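Local coordinates for protein restriction endonuclease EcoP15I, restriction subunit (Escherichia coli, PDB 4ZCF) that cleaves DNA 25-27 base pairs downstream of one of two inversely oriented 5'-CAGCAG-3' sites, working together with the Mod subunit, at residues T400-D405 against R495-S500. Residues are numbered along the deposited sequence; the frame is centred on the assembly and turned at random.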
loop_
_atom_site.group_PDB
_atom_site.type_symbol
_atom_site.label_atom_id
_atom_site.label_comp_id
_atom_site.label_asym_id
_atom_site.label_seq_id
_atom_site.Cartn_x
_atom_site.Cartn_y
_atom_site.Cartn_z
ATOM N N THR C 400 7.396 -9.438 -38.580
ATOM C CA THR C 400 6.141 -9.760 -39.258
ATOM C C THR C 400 5.103 -9.965 -38.159
ATOM O O THR C 400 5.342 -10.721 -37.208
ATOM C CB THR C 400 6.275 -10.969 -40.228
ATOM O OG1 THR C 400 7.085 -10.589 -41.344
ATOM C CG2 THR C 400 4.922 -11.457 -40.756
ATOM N N LEU C 401 3.969 -9.264 -38.285
ATOM C CA LEU C 401 2.866 -9.319 -37.344
ATOM C C LEU C 401 1.631 -9.892 -38.012
ATOM O O LEU C 401 1.143 -9.338 -38.998
ATOM C CB LEU C 401 2.598 -7.915 -36.757
ATOM C CG LEU C 401 1.347 -7.697 -35.881
ATOM C CD1 LEU C 401 1.384 -8.541 -34.620
ATOM C CD2 LEU C 401 1.215 -6.238 -35.506
ATOM N N PHE C 402 1.128 -11.008 -37.465
ATOM C CA PHE C 402 -0.068 -11.689 -37.944
ATOM C C PHE C 402 -1.231 -11.362 -37.031
ATOM O O PHE C 402 -1.083 -11.460 -35.810
ATOM C CB PHE C 402 0.145 -13.217 -37.994
ATOM C CG PHE C 402 1.003 -13.719 -39.135
ATOM C CD1 PHE C 402 0.476 -13.856 -40.417
ATOM C CD2 PHE C 402 2.321 -14.105 -38.920
ATOM C CE1 PHE C 402 1.270 -14.321 -41.474
ATOM C CE2 PHE C 402 3.112 -14.579 -39.975
ATOM C CZ PHE C 402 2.582 -14.681 -41.245
ATOM N N PHE C 403 -2.390 -10.980 -37.607
ATOM C CA PHE C 403 -3.592 -10.706 -36.819
ATOM C C PHE C 403 -4.653 -11.809 -36.907
ATOM O O PHE C 403 -5.358 -11.927 -37.912
ATOM C CB PHE C 403 -4.188 -9.323 -37.112
ATOM C CG PHE C 403 -3.541 -8.185 -36.370
ATOM C CD1 PHE C 403 -3.514 -8.166 -34.979
ATOM C CD2 PHE C 403 -2.997 -7.109 -37.056
ATOM C CE1 PHE C 403 -2.900 -7.118 -34.291
ATOM C CE2 PHE C 403 -2.397 -6.053 -36.366
ATOM C CZ PHE C 403 -2.355 -6.064 -34.989
ATOM N N ILE C 404 -4.768 -12.598 -35.829
ATOM C CA ILE C 404 -5.727 -13.695 -35.663
ATOM C C ILE C 404 -7.020 -13.199 -34.979
ATOM O O ILE C 404 -7.052 -12.090 -34.435
ATOM C CB ILE C 404 -5.054 -14.928 -34.958
ATOM C CG1 ILE C 404 -5.792 -16.269 -35.229
ATOM C CG2 ILE C 404 -4.803 -14.692 -33.461
ATOM C CD1 ILE C 404 -5.718 -16.816 -36.691
ATOM N N ASP C 405 -8.092 -14.006 -35.050
ATOM C CA ASP C 405 -9.402 -13.690 -34.483
ATOM C C ASP C 405 -9.606 -14.327 -33.090
ATOM O O ASP C 405 -10.135 -13.665 -32.188
ATOM C CB ASP C 405 -10.519 -14.084 -35.475
ATOM C CG ASP C 405 -10.591 -15.558 -35.867
ATOM O OD1 ASP C 405 -9.591 -16.282 -35.662
ATOM O OD2 ASP C 405 -11.632 -15.975 -36.416
ATOM N N ARG C 495 13.070 -14.572 -32.279
ATOM C CA ARG C 495 11.668 -14.153 -32.483
ATOM C C ARG C 495 11.537 -12.926 -33.406
ATOM O O ARG C 495 12.165 -11.894 -33.172
ATOM C CB ARG C 495 10.980 -13.903 -31.146
ATOM N N ARG C 496 10.760 -13.078 -34.485
ATOM C CA ARG C 496 10.527 -12.057 -35.513
ATOM C C ARG C 496 9.086 -12.094 -36.024
ATOM O O ARG C 496 8.592 -11.105 -36.563
ATOM C CB ARG C 496 11.532 -12.212 -36.671
ATOM C CG ARG C 496 11.458 -13.556 -37.393
ATOM C CD ARG C 496 12.775 -13.978 -37.996
ATOM N NE ARG C 496 13.473 -14.918 -37.124
ATOM C CZ ARG C 496 14.301 -15.869 -37.544
ATOM N NH1 ARG C 496 14.555 -16.015 -38.839
ATOM N NH2 ARG C 496 14.882 -16.683 -36.671
ATOM N N PHE C 497 8.425 -13.249 -35.866
ATOM C CA PHE C 497 7.038 -13.449 -36.257
ATOM C C PHE C 497 6.206 -13.333 -35.006
ATOM O O PHE C 497 6.555 -13.929 -33.991
ATOM C CB PHE C 497 6.833 -14.820 -36.928
ATOM C CG PHE C 497 7.601 -15.009 -38.217
ATOM C CD1 PHE C 497 7.083 -14.563 -39.426
ATOM C CD2 PHE C 497 8.831 -15.655 -38.222
ATOM C CE1 PHE C 497 7.791 -14.745 -40.618
ATOM C CE2 PHE C 497 9.540 -15.830 -39.413
ATOM C CZ PHE C 497 9.009 -15.384 -40.603
ATOM N N ILE C 498 5.141 -12.525 -35.056
ATOM C CA ILE C 498 4.267 -12.312 -33.909
ATOM C C ILE C 498 2.827 -12.627 -34.273
ATOM O O ILE C 498 2.325 -12.179 -35.302
ATOM C CB ILE C 498 4.420 -10.883 -33.291
ATOM C CG1 ILE C 498 5.832 -10.655 -32.707
ATOM C CG2 ILE C 498 3.357 -10.614 -32.216
ATOM C CD1 ILE C 498 6.820 -9.923 -33.649
ATOM N N PHE C 499 2.163 -13.368 -33.398
ATOM C CA PHE C 499 0.766 -13.696 -33.542
ATOM C C PHE C 499 0.018 -12.959 -32.450
ATOM O O PHE C 499 0.244 -13.194 -31.263
ATOM C CB PHE C 499 0.551 -15.211 -33.476
ATOM C CG PHE C 499 1.004 -15.925 -34.726
ATOM C CD1 PHE C 499 2.317 -16.365 -34.861
ATOM C CD2 PHE C 499 0.112 -16.168 -35.768
ATOM C CE1 PHE C 499 2.734 -17.030 -36.020
ATOM C CE2 PHE C 499 0.530 -16.833 -36.930
ATOM C CZ PHE C 499 1.837 -17.262 -37.046
ATOM N N SER C 500 -0.823 -12.014 -32.862
ATOM C CA SER C 500 -1.624 -11.202 -31.960
ATOM C C SER C 500 -3.099 -11.287 -32.331
ATOM O O SER C 500 -3.434 -11.274 -33.516
ATOM C CB SER C 500 -1.159 -9.749 -32.004
ATOM O OG SER C 500 -1.982 -8.926 -31.195
#
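Strands 400-404 and 497-500 run side by side in parallel, their axes 4.7 Å apart at closest approach, laced by a ladder of five backbone hydrogen bonds. T400 N gives to R496 O, and T400 O takes the N-H of I498. F402 likewise uses both its backbone groups: its N-H points straight at I498 O (2.7 Å from N to O, 175° at the hydrogen), and its O accepts from S500 N. I404 N closes the ladder on S500 O, approaching from above the carbonyl plane. On one face of the sheet, with CG anti to the carbonyl carbon (chi1 -75°), F402 reaches out alongside F499. Its CB sits 3.6 Å from I498 O and beside F499 CD2, CG lies next to F499 CE2, and CD2 rides over the rim of the F499 ring. One atom short of the tip, CE2 reaches F497 CD1 at 4.0 Å. The F402 and F499 rings are 13° from parallel and offset, with little overlap. Both strands lie in the helicase-like region, within the second of the chain's two seven-stranded parallel sheets, ordered 3-4-2-5-6-1-7 as in a RecA-like fold; helix 368-389 packs on this aromatic face, with M375 against F402. An alanine in place of F402 would probably weaken this packing, losing the ring that touches F499, F497 and M375. On the other face L401 CD1 lies 3.7 Å from I498 CG2 and 3.8 Å from S500 CB. F403 CE1 approaches S500 OG, which is hydrogen-bonded to W508 NE1, while W502 meets the F403 ring edge-to-face.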